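LPXTG cell wall surface protein (Streptococcus gordonii, PDB 4IGB) is attached to the streptococcal cell wall and probably acts as an adhesin, this chain comprising its N-terminal N1 and N2 domains. Local coordinates at residues 115-120 against 169-174; 134-139 against 164-169; 309-314 against 395-400; 341-346 against 407-412. All blocks are in the same frame, centred on the assembly; numbering follows the deposited sequence.

Contact 1: residues 115-120 against 169-174; sequences TLHYLN and AFWIDA
H117 holds CG beside its backbone N (chi1 -68°), while W171 carries CG between its backbone N and carbonyl carbon (chi1 59°); with these torsions the two rings meet on the same face of the sheet. They form an offset stack, 3.8 Å between the H117 ring centroid and that of the W171 six-membered ring, with planes only 8° apart. H117 CG sits 3.3 Å from W171 CZ2, and L119 CD2 closes on the indole edge at CD1 (3.6 Å). Beneath the stack, H117 and W171 are a hydrogen-bonded antiparallel pair, with H117 N 2.7 Å from W171 O; T115 and D173 form the next such pair. The other face carries L116, Y118, F170 and I172. There Y118 turns its edge to the face of F170 in an offset edge-to-face pair, Y118 CD1 to F170 CE1 3.6 Å, and L116 CB packs on F170 CD1. V136 of the second sheet and M128 of helix 122-129 cover this side, so strands 103-118 and 170-182 contribute one wall of the N1 domain's core. On the partly exposed face, a water bridges H117 NE2 (2.7 Å) and D173 OD1 (2.9 Å), while Y212 OH binds D173 OD2. The nearby carboxylate would tend to favour a protonated imidazole, and the water bridge and stack would be expected to limit rotation of the H117 ring.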
# COMPACT_ATOMS: atom_id res chain seq x y z
N THR B 115 -8.33 12.80 -18.04
CA THR B 115 -8.77 14.00 -18.74
C THR B 115 -7.56 14.69 -19.36
O THR B 115 -6.59 15.01 -18.67
CB THR B 115 -9.45 15.00 -17.77
OG1 THR B 115 -10.53 14.35 -17.07
CG2 THR B 115 -9.98 16.21 -18.54
N LEU B 116 -7.64 14.91 -20.67
CA LEU B 116 -6.63 15.66 -21.41
C LEU B 116 -7.04 17.12 -21.44
O LEU B 116 -8.08 17.47 -22.01
CB LEU B 116 -6.51 15.13 -22.85
CG LEU B 116 -5.52 13.99 -23.16
CD1 LEU B 116 -5.33 13.03 -22.01
CD2 LEU B 116 -5.91 13.25 -24.43
N HIS B 117 -6.24 17.98 -20.81
CA HIS B 117 -6.47 19.41 -20.82
C HIS B 117 -5.68 20.07 -21.94
O HIS B 117 -4.45 20.15 -21.89
CB HIS B 117 -6.08 20.04 -19.47
CG HIS B 117 -6.97 19.63 -18.33
ND1 HIS B 117 -8.08 20.37 -17.96
CD2 HIS B 117 -6.94 18.56 -17.50
CE1 HIS B 117 -8.68 19.77 -16.95
NE2 HIS B 117 -8.01 18.67 -16.65
N TYR B 118 -6.39 20.54 -22.96
CA TYR B 118 -5.75 21.22 -24.08
C TYR B 118 -4.94 22.43 -23.61
O TYR B 118 -5.43 23.26 -22.84
CB TYR B 118 -6.81 21.64 -25.11
CG TYR B 118 -6.23 22.16 -26.40
CD1 TYR B 118 -5.45 21.33 -27.22
CD2 TYR B 118 -6.45 23.46 -26.81
CE1 TYR B 118 -4.92 21.79 -28.41
CE2 TYR B 118 -5.92 23.94 -28.01
CZ TYR B 118 -5.15 23.09 -28.79
OH TYR B 118 -4.62 23.54 -29.97
N LEU B 119 -3.69 22.53 -24.06
CA LEU B 119 -2.78 23.57 -23.58
C LEU B 119 -2.96 24.94 -24.25
O LEU B 119 -2.43 25.93 -23.78
CB LEU B 119 -1.34 23.11 -23.71
CG LEU B 119 -0.81 22.22 -22.58
CD1 LEU B 119 0.50 21.58 -23.01
CD2 LEU B 119 -0.62 23.04 -21.30
N ASN B 120 -3.69 24.99 -25.36
CA ASN B 120 -3.94 26.28 -26.01
C ASN B 120 -2.67 27.09 -26.27
O ASN B 120 -2.56 28.25 -25.87
CB ASN B 120 -4.92 27.11 -25.19
CG ASN B 120 -6.36 26.80 -25.54
OD1 ASN B 120 -7.11 26.25 -24.73
ND2 ASN B 120 -6.75 27.16 -26.76
N ALA B 169 0.99 18.98 -25.95
CA ALA B 169 -0.31 19.35 -26.52
C ALA B 169 -1.42 19.41 -25.47
O ALA B 169 -2.29 20.29 -25.51
CB ALA B 169 -0.69 18.39 -27.63
N PHE B 170 -1.41 18.46 -24.53
CA PHE B 170 -2.37 18.46 -23.43
C PHE B 170 -1.61 18.13 -22.15
O PHE B 170 -0.69 17.31 -22.17
CB PHE B 170 -3.43 17.35 -23.60
CG PHE B 170 -4.26 17.45 -24.85
CD1 PHE B 170 -5.54 17.97 -24.81
CD2 PHE B 170 -3.78 16.97 -26.05
CE1 PHE B 170 -6.31 18.05 -25.94
CE2 PHE B 170 -4.55 17.04 -27.19
CZ PHE B 170 -5.81 17.59 -27.14
N TRP B 171 -2.01 18.73 -21.03
CA TRP B 171 -1.58 18.17 -19.75
C TRP B 171 -2.66 17.18 -19.31
O TRP B 171 -3.80 17.25 -19.79
CB TRP B 171 -1.30 19.25 -18.68
CG TRP B 171 -2.44 20.18 -18.32
CD1 TRP B 171 -2.83 21.30 -19.00
CD2 TRP B 171 -3.30 20.10 -17.17
NE1 TRP B 171 -3.88 21.91 -18.35
CE2 TRP B 171 -4.19 21.19 -17.23
CE3 TRP B 171 -3.41 19.20 -16.10
CZ2 TRP B 171 -5.18 21.40 -16.27
CZ3 TRP B 171 -4.39 19.41 -15.15
CH2 TRP B 171 -5.26 20.51 -15.23
N ILE B 172 -2.30 16.24 -18.44
CA ILE B 172 -3.22 15.18 -18.10
C ILE B 172 -3.58 15.17 -16.62
O ILE B 172 -2.83 15.66 -15.77
CB ILE B 172 -2.67 13.79 -18.50
CG1 ILE B 172 -1.51 13.40 -17.58
CG2 ILE B 172 -2.27 13.79 -19.98
CD1 ILE B 172 -0.90 12.04 -17.90
N ASP B 173 -4.75 14.61 -16.33
CA ASP B 173 -5.22 14.38 -14.99
C ASP B 173 -5.75 12.95 -14.96
O ASP B 173 -6.78 12.65 -15.56
CB ASP B 173 -6.31 15.39 -14.61
CG ASP B 173 -6.87 15.17 -13.20
OD1 ASP B 173 -7.71 15.99 -12.77
OD2 ASP B 173 -6.48 14.20 -12.53
N ALA B 174 -5.01 12.06 -14.31
CA ALA B 174 -5.41 10.66 -14.23
C ALA B 174 -5.97 10.34 -12.86
O ALA B 174 -5.31 10.55 -11.84
CB ALA B 174 -4.22 9.74 -14.54
O HOH W 1 -9.67 12.92 -15.04
O HOH W 2 -9.33 17.13 -14.88

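Contact 2: residues 134-139 against 164-169; sequences STVEFF and YIMNKA
T135 and I165 make a single backbone bridge, in which Y164 O takes both S134 N (2.7 Å) and T135 N (3.1 Å) and M166 N gives an almost straight bond, 176° at the hydrogen, to T135 O (2.7 Å). T135 OG1 lies in the plane of the Y164 ring at its edge, 3.6 Å from CD1, and T135 CG2 reaches the same rim. I165 CG1 also meets T135 OG1. I165 CG2, anti to its backbone N, lies 3.5 Å from E137 N, and I165 CD1 rests near E137 OE1. The loop 164-169 thus lies along one edge of the start of strand 135-142, an inner strand of the N1 domain's six-stranded sheet; on the other edge V136 forms backbone hydrogen bonds with L74 of strand 68-75. A classic beta bulge follows, F138 and F139 both standing opposite F72; past the loop, F138 forms backbone hydrogen bonds with G153 of strand 149-153, which takes over the same edge. A water accepts from E137 N (2.9 Å) and lies within bonding distance of M166 O. M166 lays CB and CG against T135 O, and its extended chain (chi2 -177°) carries SD to 4.2 Å from V136 CG2. The polar ends are held from outside: D48 binds Y164 OH, N71 ND2 binds E137 OE2, and T73 makes a weak bond to T135 OG1.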
# COMPACT_ATOMS: atom_id res chain seq x y z
N SER B 134 -1.04 11.72 -33.31
CA SER B 134 -2.46 11.37 -33.12
C SER B 134 -2.82 10.90 -31.71
O SER B 134 -4.00 10.73 -31.41
CB SER B 134 -2.88 10.30 -34.12
OG SER B 134 -2.19 9.09 -33.87
N THR B 135 -1.83 10.69 -30.85
CA THR B 135 -2.13 10.21 -29.51
C THR B 135 -1.42 11.03 -28.44
O THR B 135 -0.54 11.85 -28.73
CB THR B 135 -1.76 8.73 -29.34
OG1 THR B 135 -0.34 8.59 -29.33
CG2 THR B 135 -2.35 7.88 -30.46
N VAL B 136 -1.83 10.81 -27.19
CA VAL B 136 -1.21 11.48 -26.05
C VAL B 136 -0.83 10.42 -25.02
O VAL B 136 -1.59 9.48 -24.75
CB VAL B 136 -2.16 12.54 -25.44
CG1 VAL B 136 -1.63 13.06 -24.12
CG2 VAL B 136 -2.39 13.70 -26.41
N GLU B 137 0.36 10.57 -24.45
CA GLU B 137 0.88 9.64 -23.45
C GLU B 137 0.09 9.74 -22.14
O GLU B 137 -0.27 10.83 -21.72
CB GLU B 137 2.35 9.98 -23.20
CG GLU B 137 3.06 9.05 -22.23
CD GLU B 137 3.42 7.70 -22.85
OE1 GLU B 137 3.65 7.63 -24.08
OE2 GLU B 137 3.45 6.70 -22.10
N PHE B 138 -0.17 8.61 -21.49
CA PHE B 138 -0.68 8.69 -20.12
C PHE B 138 -0.11 7.68 -19.13
O PHE B 138 -0.13 7.92 -17.93
CB PHE B 138 -2.22 8.68 -20.08
CG PHE B 138 -2.84 7.33 -20.30
CD1 PHE B 138 -3.27 6.57 -19.23
CD2 PHE B 138 -3.03 6.83 -21.59
CE1 PHE B 138 -3.86 5.33 -19.43
CE2 PHE B 138 -3.61 5.59 -21.80
CZ PHE B 138 -4.03 4.85 -20.72
N PHE B 139 0.43 6.57 -19.63
CA PHE B 139 0.79 5.46 -18.75
C PHE B 139 1.76 4.48 -19.39
O PHE B 139 1.63 4.13 -20.56
CB PHE B 139 -0.49 4.72 -18.32
CG PHE B 139 -0.24 3.50 -17.47
CD1 PHE B 139 0.14 3.63 -16.14
CD2 PHE B 139 -0.42 2.22 -17.99
CE1 PHE B 139 0.34 2.51 -15.34
CE2 PHE B 139 -0.21 1.09 -17.20
CZ PHE B 139 0.17 1.24 -15.88
N TYR B 164 3.97 8.71 -33.06
CA TYR B 164 2.79 9.51 -33.33
C TYR B 164 2.20 10.12 -32.05
O TYR B 164 1.02 10.49 -32.02
CB TYR B 164 1.73 8.69 -34.09
CG TYR B 164 1.58 7.29 -33.58
CD1 TYR B 164 0.92 7.04 -32.38
CD2 TYR B 164 2.12 6.21 -34.27
CE1 TYR B 164 0.78 5.75 -31.88
CE2 TYR B 164 1.99 4.91 -33.79
CZ TYR B 164 1.32 4.69 -32.59
OH TYR B 164 1.18 3.42 -32.08
N ILE B 165 3.02 10.24 -31.02
CA ILE B 165 2.56 10.80 -29.75
C ILE B 165 2.83 12.29 -29.66
O ILE B 165 3.95 12.74 -29.89
CB ILE B 165 3.23 10.10 -28.55
CG1 ILE B 165 3.24 8.58 -28.75
CG2 ILE B 165 2.50 10.46 -27.26
CD1 ILE B 165 4.09 7.84 -27.74
N MET B 166 1.80 13.06 -29.33
CA MET B 166 1.92 14.52 -29.24
C MET B 166 2.78 14.97 -28.07
O MET B 166 2.65 14.45 -26.96
CB MET B 166 0.54 15.15 -29.09
CG MET B 166 -0.36 14.95 -30.27
SD MET B 166 -1.92 15.81 -30.02
CE MET B 166 -2.70 15.41 -31.58
N ASN B 167 3.64 15.95 -28.32
CA ASN B 167 4.42 16.58 -27.26
C ASN B 167 3.82 17.92 -26.85
O ASN B 167 3.57 18.79 -27.69
CB ASN B 167 5.87 16.81 -27.70
CG ASN B 167 6.61 15.52 -27.92
OD1 ASN B 167 6.61 14.96 -29.02
ND2 ASN B 167 7.27 15.04 -26.86
N LYS B 168 3.58 18.08 -25.56
CA LYS B 168 3.19 19.37 -25.03
C LYS B 168 1.92 19.88 -25.68
O LYS B 168 1.80 21.08 -25.94
CB LYS B 168 4.31 20.39 -25.22
CG LYS B 168 5.61 20.02 -24.54
CD LYS B 168 6.75 20.93 -25.00
CE LYS B 168 8.06 20.52 -24.38
NZ LYS B 168 9.18 21.31 -24.95
N ALA B 169 0.99 18.98 -25.95
CA ALA B 169 -0.31 19.35 -26.52
C ALA B 169 -1.42 19.41 -25.47
O ALA B 169 -2.29 20.29 -25.51
CB ALA B 169 -0.69 18.39 -27.63
O HOH W 3 1.76 13.11 -24.70

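Contact 3: residues 309-314 against 395-400; sequences QDVTYK and TATNKK
Q309 and T397 lie side by side and are joined twice: Q309 N donates to T397 OG1 (2.7 Å) and T397 N to Q309 O (2.9 Å), the latter from above the carbonyl plane. A chi1 of 59° sets the T397 hydroxyl between its own backbone N and carbonyl carbon, and CG2 then rests 3.6 Å from Q309 O. Two residues on, V311 and T395 exchange backbone bonds, V311 N reaching T395 O at 2.9 Å with the donor well above the carbonyl plane. Between these, D310 and A396 form a non-hydrogen-bonded pair, D310 OD1 lying 3.7 Å from A396 CB. The ladder joins antiparallel strands 310-317 and 389-397 in the adhesin-clan N2 domain. Farther out, a water connects T312 OG1 (2.9 Å) with T395 O (2.8 Å) on the face that carries D310 and A396. T397 OG1 is also hydrogen-bonded to K306 O, a pure acceptor, so the hydroxyl proton points there while OG1 accepts from Q309 N. L343 of strand 343-352 packs under V311, T395 and T397. Beyond, N398 OD1 accepts K400 N in an Asx turn, while its ND2 binds D344 OD1 and E341 O.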
# COMPACT_ATOMS: atom_id res chain seq x y z
N GLN B 309 -8.88 -30.96 30.10
CA GLN B 309 -7.55 -31.22 29.55
C GLN B 309 -6.85 -29.89 29.24
O GLN B 309 -7.30 -29.11 28.40
CB GLN B 309 -7.63 -32.06 28.27
CG GLN B 309 -8.24 -33.42 28.44
CD GLN B 309 -7.41 -34.31 29.34
OE1 GLN B 309 -7.89 -34.77 30.37
NE2 GLN B 309 -6.15 -34.55 28.96
N ASP B 310 -5.73 -29.64 29.92
CA ASP B 310 -4.97 -28.42 29.66
C ASP B 310 -4.55 -28.31 28.21
O ASP B 310 -4.16 -29.30 27.58
CB ASP B 310 -3.73 -28.37 30.54
CG ASP B 310 -4.04 -28.07 31.97
OD1 ASP B 310 -5.17 -27.62 32.25
OD2 ASP B 310 -3.14 -28.27 32.82
N VAL B 311 -4.66 -27.12 27.66
CA VAL B 311 -3.99 -26.82 26.41
C VAL B 311 -3.42 -25.41 26.53
O VAL B 311 -4.12 -24.47 26.93
CB VAL B 311 -4.89 -27.01 25.15
CG1 VAL B 311 -5.98 -28.04 25.41
CG2 VAL B 311 -5.49 -25.70 24.72
N THR B 312 -2.14 -25.28 26.22
CA THR B 312 -1.41 -24.05 26.48
C THR B 312 -0.86 -23.51 25.19
O THR B 312 -0.19 -24.22 24.45
CB THR B 312 -0.24 -24.32 27.45
OG1 THR B 312 -0.75 -24.96 28.63
CG2 THR B 312 0.45 -23.03 27.85
N TYR B 313 -1.13 -22.23 24.93
CA TYR B 313 -0.68 -21.58 23.71
C TYR B 313 0.45 -20.60 24.01
O TYR B 313 0.33 -19.76 24.88
CB TYR B 313 -1.84 -20.85 23.04
CG TYR B 313 -2.95 -21.78 22.55
CD1 TYR B 313 -2.77 -22.59 21.43
CD2 TYR B 313 -4.18 -21.83 23.19
CE1 TYR B 313 -3.77 -23.43 20.97
CE2 TYR B 313 -5.20 -22.68 22.74
CZ TYR B 313 -4.99 -23.47 21.63
OH TYR B 313 -5.98 -24.30 21.16
N LYS B 314 1.55 -20.73 23.27
CA LYS B 314 2.65 -19.79 23.39
C LYS B 314 2.75 -19.02 22.09
O LYS B 314 2.94 -19.60 21.02
CB LYS B 314 3.97 -20.51 23.66
CG LYS B 314 5.14 -19.58 23.96
CD LYS B 314 6.43 -20.39 24.21
CE LYS B 314 7.64 -19.49 24.45
NZ LYS B 314 8.92 -20.27 24.48
N THR B 395 -5.35 -22.57 28.80
CA THR B 395 -6.76 -22.95 28.68
C THR B 395 -6.94 -24.40 29.09
O THR B 395 -5.95 -25.12 29.33
CB THR B 395 -7.28 -22.80 27.23
OG1 THR B 395 -6.72 -23.83 26.42
CG2 THR B 395 -6.92 -21.45 26.65
N ALA B 396 -8.19 -24.85 29.17
CA ALA B 396 -8.48 -26.27 29.38
C ALA B 396 -9.80 -26.64 28.73
O ALA B 396 -10.75 -25.87 28.77
CB ALA B 396 -8.49 -26.60 30.87
N THR B 397 -9.86 -27.81 28.11
CA THR B 397 -11.08 -28.28 27.49
C THR B 397 -12.23 -28.28 28.50
O THR B 397 -12.00 -28.42 29.70
CB THR B 397 -10.91 -29.68 26.91
OG1 THR B 397 -10.54 -30.59 27.96
CG2 THR B 397 -9.82 -29.67 25.85
N ASN B 398 -13.44 -28.06 28.01
CA ASN B 398 -14.64 -28.13 28.84
C ASN B 398 -15.50 -29.31 28.41
O ASN B 398 -15.08 -30.12 27.58
CB ASN B 398 -15.44 -26.82 28.76
CG ASN B 398 -15.84 -26.48 27.34
OD1 ASN B 398 -16.31 -27.34 26.59
ND2 ASN B 398 -15.63 -25.23 26.95
N LYS B 399 -16.69 -29.42 28.97
CA LYS B 399 -17.56 -30.56 28.67
C LYS B 399 -17.85 -30.71 27.17
O LYS B 399 -18.00 -31.82 26.67
CB LYS B 399 -18.87 -30.45 29.46
CG LYS B 399 -18.75 -30.93 30.89
CD LYS B 399 -18.49 -32.42 30.92
CE LYS B 399 -17.97 -32.87 32.28
NZ LYS B 399 -18.80 -32.37 33.41
N LYS B 400 -17.90 -29.58 26.46
CA LYS B 400 -18.28 -29.61 25.05
C LYS B 400 -17.29 -30.34 24.16
O LYS B 400 -17.61 -30.66 23.01
CB LYS B 400 -18.49 -28.20 24.50
CG LYS B 400 -19.38 -27.33 25.34
CD LYS B 400 -19.78 -26.09 24.56
CE LYS B 400 -19.90 -24.89 25.47
NZ LYS B 400 -20.52 -23.74 24.76
O HOH W 4 -3.31 -24.70 30.04

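Contact 4: residues 341-346 against 407-412; sequences ERLDYK and EKIDNT
R342 and I409 have the nearest CA atoms of the two segments, 7.9 Å apart, a separation bridged by side chains and not by any backbone-to-backbone bond. R342 immediately precedes strand 343-352, which pairs with strand 389-397; I409 opens strand 409-417, which pairs with strands 333-338 and 427-432. The contact thus joins non-neighbouring strands of the N2 domain's large mixed sheet. The R342 chain bends at chi3 (-72°), which turns NE off its line; the guanidinium beyond meets the carbonyls just ahead of I409. NH1 donates to E407 O at 2.6 Å, with the oxygen tilted out of the guanidinium plane. NH2 adds two weak bonds, to K408 O at 3.0 Å and to E407 O at 3.2 Å. Over one face of the same group lies I409 CG1, 3.7 Å from R342 NH2, the two side chains running past each other in opposite directions. L343 crosses I409, its CD1 4.1 Å from I409 CG2, with Y313 touching both residues. D340 makes a salt bridge to R342 NH2, and the carboxylate of E407, a poorly ordered residue preceded by a cis peptide bond, instead accepts L431 N. The buried guanidinium thus meets carbonyl oxygens near its edge and hydrocarbon over a face, and its charge is probably balanced chiefly by D340, since E407 OE2 stays 5.4 Å from R342 NH1.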
# COMPACT_ATOMS: atom_id res chain seq x y z
N GLU B 341 -14.56 -23.15 21.04
CA GLU B 341 -15.61 -23.20 22.06
C GLU B 341 -15.47 -24.37 23.03
O GLU B 341 -16.06 -24.35 24.12
CB GLU B 341 -17.00 -23.23 21.40
CG GLU B 341 -17.42 -21.84 20.91
CD GLU B 341 -18.60 -21.86 19.95
OE1 GLU B 341 -19.05 -22.97 19.58
OE2 GLU B 341 -19.06 -20.76 19.58
N ARG B 342 -14.70 -25.37 22.64
CA ARG B 342 -14.45 -26.53 23.50
C ARG B 342 -13.39 -26.24 24.56
O ARG B 342 -13.02 -27.13 25.34
CB ARG B 342 -14.06 -27.74 22.66
CG ARG B 342 -15.20 -28.23 21.77
CD ARG B 342 -14.70 -29.21 20.74
NE ARG B 342 -13.92 -28.56 19.70
CZ ARG B 342 -13.44 -29.22 18.64
NH1 ARG B 342 -13.68 -30.51 18.53
NH2 ARG B 342 -12.74 -28.58 17.72
N LEU B 343 -12.90 -25.00 24.59
CA LEU B 343 -11.89 -24.59 25.55
C LEU B 343 -12.40 -23.50 26.48
O LEU B 343 -13.12 -22.60 26.05
CB LEU B 343 -10.65 -24.05 24.83
CG LEU B 343 -9.77 -24.99 24.00
CD1 LEU B 343 -8.65 -24.16 23.35
CD2 LEU B 343 -9.20 -26.15 24.82
N ASP B 344 -12.03 -23.58 27.75
CA ASP B 344 -12.19 -22.46 28.66
C ASP B 344 -10.85 -21.72 28.84
O ASP B 344 -9.84 -22.34 29.18
CB ASP B 344 -12.67 -22.94 30.04
CG ASP B 344 -14.05 -23.57 30.00
OD1 ASP B 344 -14.85 -23.23 29.09
OD2 ASP B 344 -14.34 -24.41 30.89
N TYR B 345 -10.87 -20.41 28.62
CA TYR B 345 -9.70 -19.58 28.90
C TYR B 345 -9.46 -19.49 30.40
O TYR B 345 -10.37 -19.15 31.16
CB TYR B 345 -9.90 -18.18 28.33
CG TYR B 345 -8.92 -17.15 28.86
CD1 TYR B 345 -7.59 -17.15 28.45
CD2 TYR B 345 -9.31 -16.19 29.79
CE1 TYR B 345 -6.68 -16.22 28.94
CE2 TYR B 345 -8.41 -15.26 30.29
CZ TYR B 345 -7.10 -15.28 29.86
OH TYR B 345 -6.20 -14.35 30.35
N LYS B 346 -8.24 -19.78 30.84
CA LYS B 346 -7.91 -19.71 32.26
C LYS B 346 -7.17 -18.43 32.66
O LYS B 346 -7.65 -17.67 33.51
CB LYS B 346 -7.12 -20.95 32.70
CG LYS B 346 -7.97 -22.21 32.68
CD LYS B 346 -7.12 -23.46 32.75
CE LYS B 346 -6.29 -23.57 34.03
NZ LYS B 346 -5.66 -24.92 34.10
N GLU B 407 -13.42 -31.55 14.52
CA GLU B 407 -12.59 -32.56 15.17
C GLU B 407 -11.52 -31.87 15.98
O GLU B 407 -11.74 -31.53 17.14
CB GLU B 407 -11.95 -33.51 14.16
CG GLU B 407 -11.26 -34.73 14.78
CD GLU B 407 -9.93 -34.41 15.49
OE1 GLU B 407 -8.85 -34.58 14.88
OE2 GLU B 407 -9.96 -34.00 16.66
N LYS B 408 -10.36 -31.67 15.34
CA LYS B 408 -9.18 -31.12 16.00
C LYS B 408 -9.46 -29.71 16.50
O LYS B 408 -10.31 -29.01 15.96
CB LYS B 408 -7.99 -31.11 15.04
CG LYS B 408 -8.25 -30.29 13.79
CD LYS B 408 -7.23 -30.54 12.70
CE LYS B 408 -7.59 -29.76 11.42
NZ LYS B 408 -6.53 -28.77 11.01
N ILE B 409 -8.76 -29.30 17.55
CA ILE B 409 -8.91 -27.94 18.02
C ILE B 409 -7.84 -27.10 17.36
O ILE B 409 -6.65 -27.36 17.54
CB ILE B 409 -8.81 -27.83 19.54
CG1 ILE B 409 -9.94 -28.61 20.20
CG2 ILE B 409 -8.86 -26.37 19.96
CD1 ILE B 409 -9.70 -28.88 21.67
N ASP B 410 -8.27 -26.11 16.58
CA ASP B 410 -7.38 -25.18 15.88
C ASP B 410 -7.23 -23.89 16.66
O ASP B 410 -8.08 -23.54 17.49
CB ASP B 410 -7.93 -24.86 14.48
CG ASP B 410 -7.87 -26.05 13.55
OD1 ASP B 410 -6.95 -26.88 13.71
OD2 ASP B 410 -8.73 -26.15 12.65
N ASN B 411 -6.15 -23.17 16.39
CA ASN B 411 -5.96 -21.86 17.00
C ASN B 411 -5.05 -20.97 16.14
O ASN B 411 -4.11 -21.44 15.49
CB ASN B 411 -5.41 -22.02 18.41
CG ASN B 411 -5.28 -20.70 19.14
OD1 ASN B 411 -4.18 -20.18 19.29
ND2 ASN B 411 -6.41 -20.14 19.58
N THR B 412 -5.37 -19.68 16.12
CA THR B 412 -4.59 -18.68 15.40
C THR B 412 -4.63 -17.40 16.23
O THR B 412 -5.66 -17.08 16.83
CB THR B 412 -5.18 -18.42 13.98
OG1 THR B 412 -4.95 -19.57 13.16
CG2 THR B 412 -4.52 -17.20 13.30

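How the contacts relate
The four contacts form two clusters, one in each domain. Contacts 1 and 2 lie about 10 Å apart between centres in the N1 domain and share A169; V136 CG2 of contact 2 packs on F170 CD2 of contact 1 (3.6 Å), so the two sheets meet there. Contacts 3 and 4, about 7 Å apart between centres in the N2 domain, are joined by probable hydrogen bonds from D344 N to A396 O (2.8 Å) and from N398 N to R342 O (2.9 Å), and their segments alternate along the chain. Between clusters, centres are about 60 to 67 Å apart, on opposite sides of the chain's centre. The sodium site of D198, D200 and T248 takes no residue from any contact.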